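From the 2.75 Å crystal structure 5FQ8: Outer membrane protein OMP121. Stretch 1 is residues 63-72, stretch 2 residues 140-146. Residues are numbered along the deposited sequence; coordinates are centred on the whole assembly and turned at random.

Stretch 1 63-72: SLAGKIAGVQ
Stretch 2, residues 140-146: NMTILKG

The apolar centre of this contact is Ile 143, whose CA-to-CB bond points toward stretch 1 and which meets two side chains there. Its CD1 lies 4.0 Å from Ile 68 CD1, and its CG2 lies 4.0 Å from Val 71 CG2. Both separations are ordinary van der Waals distances between methyl groups, so the packing is close but not strained. The rotamers put these methyls in place: Ile 143 has chi1 -69° (m) and chi2 -176° (t), Ile 68 has chi1 -59° (m) and chi2 178° (t), and Val 71 has chi1 -179° (t). Ile 68 and Val 71 both direct CA-to-CB toward stretch 2.

At the Met 141 end of stretch 2, a third apolar pair extends the surface. Leu 64 CD1 approaches Met 141 SD to 3.6 Å. Leu 64 is m,t (-53°, 170°), and Met 141 is t,t,m (164°, -180°, -49°), both with CA-to-CB toward the other stretch. The backbones stay well apart: Leu 64 CA and Met 141 CA are 10.8 Å from each other. No hydrogen bond crosses between the stretches, so side chains rather than sheet pairing fill the gap, and the buried surface is a modest 258 Å², both sides summed.

The backbone of stretch 2 explains the spacing of its contacts. Residues 140-144 form a strand with phi/psi from -139/139 at Asn 140 to -89/115 at Leu 144. Alternation brings Met 141 and Ile 143 toward stretch 1 and leaves Asn 140, Thr 142 and Leu 144 out of reach. Two residues along the strand, on the side out of reach of stretch 1, Asn 140 ND2 donates to Thr 142 OG1 at 3.3 Å, with an N-H...acceptor angle of 153°.

Stretch 1 instead presents its residues through two type II turns. The first runs from Leu 64 to Lys 67, with Ala 65 at -65/117 and Gly 66 at 74/23, and is closed by Lys 67 N to Leu 64 O at 3.3 Å. Lys 67 (m,t,t,p) also sends NZ back to Ser 63 O, a 3.0 Å hydrogen bond. The second runs from Ile 68 to Val 71, with Ala 69 at -69/137 and Gly 70 at 77/6; its bond from Val 71 N to Ile 68 O, 3.4 Å, is weak. The positive phi of each glycine favours that residue type. Val 71 (-121/100) and Gln 72 (-92/103) then begin a strand.

The polar edge belongs to Lys 145, just beyond the strand at phi/psi -90/-29. Its side chain is m,t,t,p (-51°, 179°, -174°, 64°), extended through chi3 and bent at chi4. Its CE sits 3.9 Å from Ile 68 CG2 and 4.2 Å from Val 71 CG2, so the methylene carries the apolar surface outward. The same CE comes within 3.1 Å of Ala 69 O, a tight carbon-to-oxygen approach, while NZ is hydrogen-bonded elsewhere in the structure.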

# COMPACT_ATOMS: atom_id res chain seq x y z
N SER B 63 -20.70 -23.59 23.41
CA SER B 63 -21.20 -24.73 24.15
C SER B 63 -22.70 -24.65 24.35
O SER B 63 -23.38 -25.68 24.41
CB SER B 63 -20.48 -24.83 25.49
OG SER B 63 -20.66 -23.66 26.25
N LEU B 64 -23.25 -23.44 24.46
CA LEU B 64 -24.67 -23.24 24.68
C LEU B 64 -25.49 -23.33 23.40
O LEU B 64 -26.64 -22.90 23.39
CB LEU B 64 -24.91 -21.89 25.34
CG LEU B 64 -24.08 -21.71 26.60
CD1 LEU B 64 -24.14 -20.30 27.09
CD2 LEU B 64 -24.63 -22.65 27.64
N ALA B 65 -24.94 -23.89 22.33
CA ALA B 65 -25.70 -24.02 21.09
C ALA B 65 -26.88 -24.97 21.30
O ALA B 65 -26.70 -26.15 21.61
CB ALA B 65 -24.80 -24.50 19.96
N GLY B 66 -28.09 -24.44 21.15
CA GLY B 66 -29.28 -25.26 21.28
C GLY B 66 -29.64 -25.64 22.70
O GLY B 66 -30.33 -26.64 22.90
N LYS B 67 -29.20 -24.89 23.69
CA LYS B 67 -29.47 -25.21 25.08
C LYS B 67 -30.37 -24.21 25.77
O LYS B 67 -30.67 -24.39 26.95
CB LYS B 67 -28.16 -25.32 25.87
CG LYS B 67 -27.23 -26.43 25.42
CD LYS B 67 -26.10 -26.63 26.41
CE LYS B 67 -25.41 -27.99 26.25
NZ LYS B 67 -24.87 -28.19 24.87
N ILE B 68 -30.80 -23.16 25.08
CA ILE B 68 -31.56 -22.07 25.70
C ILE B 68 -32.59 -21.58 24.71
O ILE B 68 -32.27 -21.30 23.55
CB ILE B 68 -30.65 -20.91 26.13
CG1 ILE B 68 -29.60 -21.38 27.12
CG2 ILE B 68 -31.47 -19.81 26.74
CD1 ILE B 68 -28.68 -20.31 27.53
N ALA B 69 -33.83 -21.47 25.15
CA ALA B 69 -34.91 -21.12 24.24
C ALA B 69 -34.76 -19.69 23.78
O ALA B 69 -34.45 -18.80 24.58
CB ALA B 69 -36.26 -21.32 24.92
N GLY B 70 -34.97 -19.47 22.49
CA GLY B 70 -34.94 -18.15 21.91
C GLY B 70 -33.56 -17.57 21.68
O GLY B 70 -33.46 -16.40 21.31
N VAL B 71 -32.51 -18.35 21.89
CA VAL B 71 -31.14 -17.88 21.76
C VAL B 71 -30.48 -18.76 20.70
O VAL B 71 -30.05 -19.88 20.98
CB VAL B 71 -30.37 -17.91 23.08
CG1 VAL B 71 -28.96 -17.39 22.89
CG2 VAL B 71 -31.08 -17.06 24.11
N GLN B 72 -30.38 -18.24 19.49
CA GLN B 72 -29.91 -19.01 18.34
C GLN B 72 -28.42 -18.80 18.21
O GLN B 72 -27.96 -17.76 17.74
CB GLN B 72 -30.67 -18.57 17.09
CG GLN B 72 -30.13 -19.09 15.77
CD GLN B 72 -30.87 -18.49 14.59
OE1 GLN B 72 -32.08 -18.50 14.54
NE2 GLN B 72 -30.13 -17.93 13.65
N ASN B 140 -21.17 -16.97 36.53
CA ASN B 140 -22.57 -17.00 36.15
C ASN B 140 -22.76 -16.23 34.85
O ASN B 140 -22.16 -15.18 34.64
CB ASN B 140 -23.42 -16.41 37.27
CG ASN B 140 -24.81 -16.10 36.83
OD1 ASN B 140 -25.63 -16.99 36.73
ND2 ASN B 140 -25.08 -14.83 36.57
N MET B 141 -23.59 -16.78 33.98
CA MET B 141 -24.04 -16.07 32.79
C MET B 141 -25.55 -16.00 32.81
O MET B 141 -26.21 -17.02 32.95
CB MET B 141 -23.58 -16.77 31.51
CG MET B 141 -24.33 -16.31 30.29
SD MET B 141 -23.74 -17.17 28.88
CE MET B 141 -22.01 -16.92 29.10
N THR B 142 -26.08 -14.80 32.63
CA THR B 142 -27.52 -14.59 32.60
C THR B 142 -27.89 -13.81 31.35
O THR B 142 -27.38 -12.71 31.12
CB THR B 142 -27.97 -13.86 33.85
OG1 THR B 142 -27.91 -14.77 34.94
CG2 THR B 142 -29.37 -13.35 33.70
N ILE B 143 -28.78 -14.38 30.55
CA ILE B 143 -29.18 -13.86 29.25
C ILE B 143 -30.54 -13.20 29.41
O ILE B 143 -31.52 -13.88 29.69
CB ILE B 143 -29.22 -14.97 28.20
CG1 ILE B 143 -27.81 -15.45 27.92
CG2 ILE B 143 -29.87 -14.49 26.96
CD1 ILE B 143 -27.74 -16.45 26.86
N LEU B 144 -30.60 -11.89 29.24
CA LEU B 144 -31.87 -11.18 29.26
C LEU B 144 -32.42 -11.17 27.84
O LEU B 144 -31.82 -10.56 26.95
CB LEU B 144 -31.69 -9.77 29.80
CG LEU B 144 -30.98 -9.70 31.14
CD1 LEU B 144 -30.81 -8.28 31.56
CD2 LEU B 144 -31.79 -10.44 32.14
N LYS B 145 -33.54 -11.83 27.62
CA LYS B 145 -34.01 -11.99 26.25
C LYS B 145 -34.92 -10.85 25.81
O LYS B 145 -34.97 -10.53 24.62
CB LYS B 145 -34.73 -13.32 26.11
CG LYS B 145 -33.95 -14.50 26.62
CD LYS B 145 -34.76 -15.77 26.44
CE LYS B 145 -34.10 -16.99 27.07
NZ LYS B 145 -34.01 -16.83 28.53
N GLY B 146 -35.64 -10.25 26.75
CA GLY B 146 -36.64 -9.29 26.39
C GLY B 146 -36.09 -7.89 26.32
O GLY B 146 -35.07 -7.57 26.92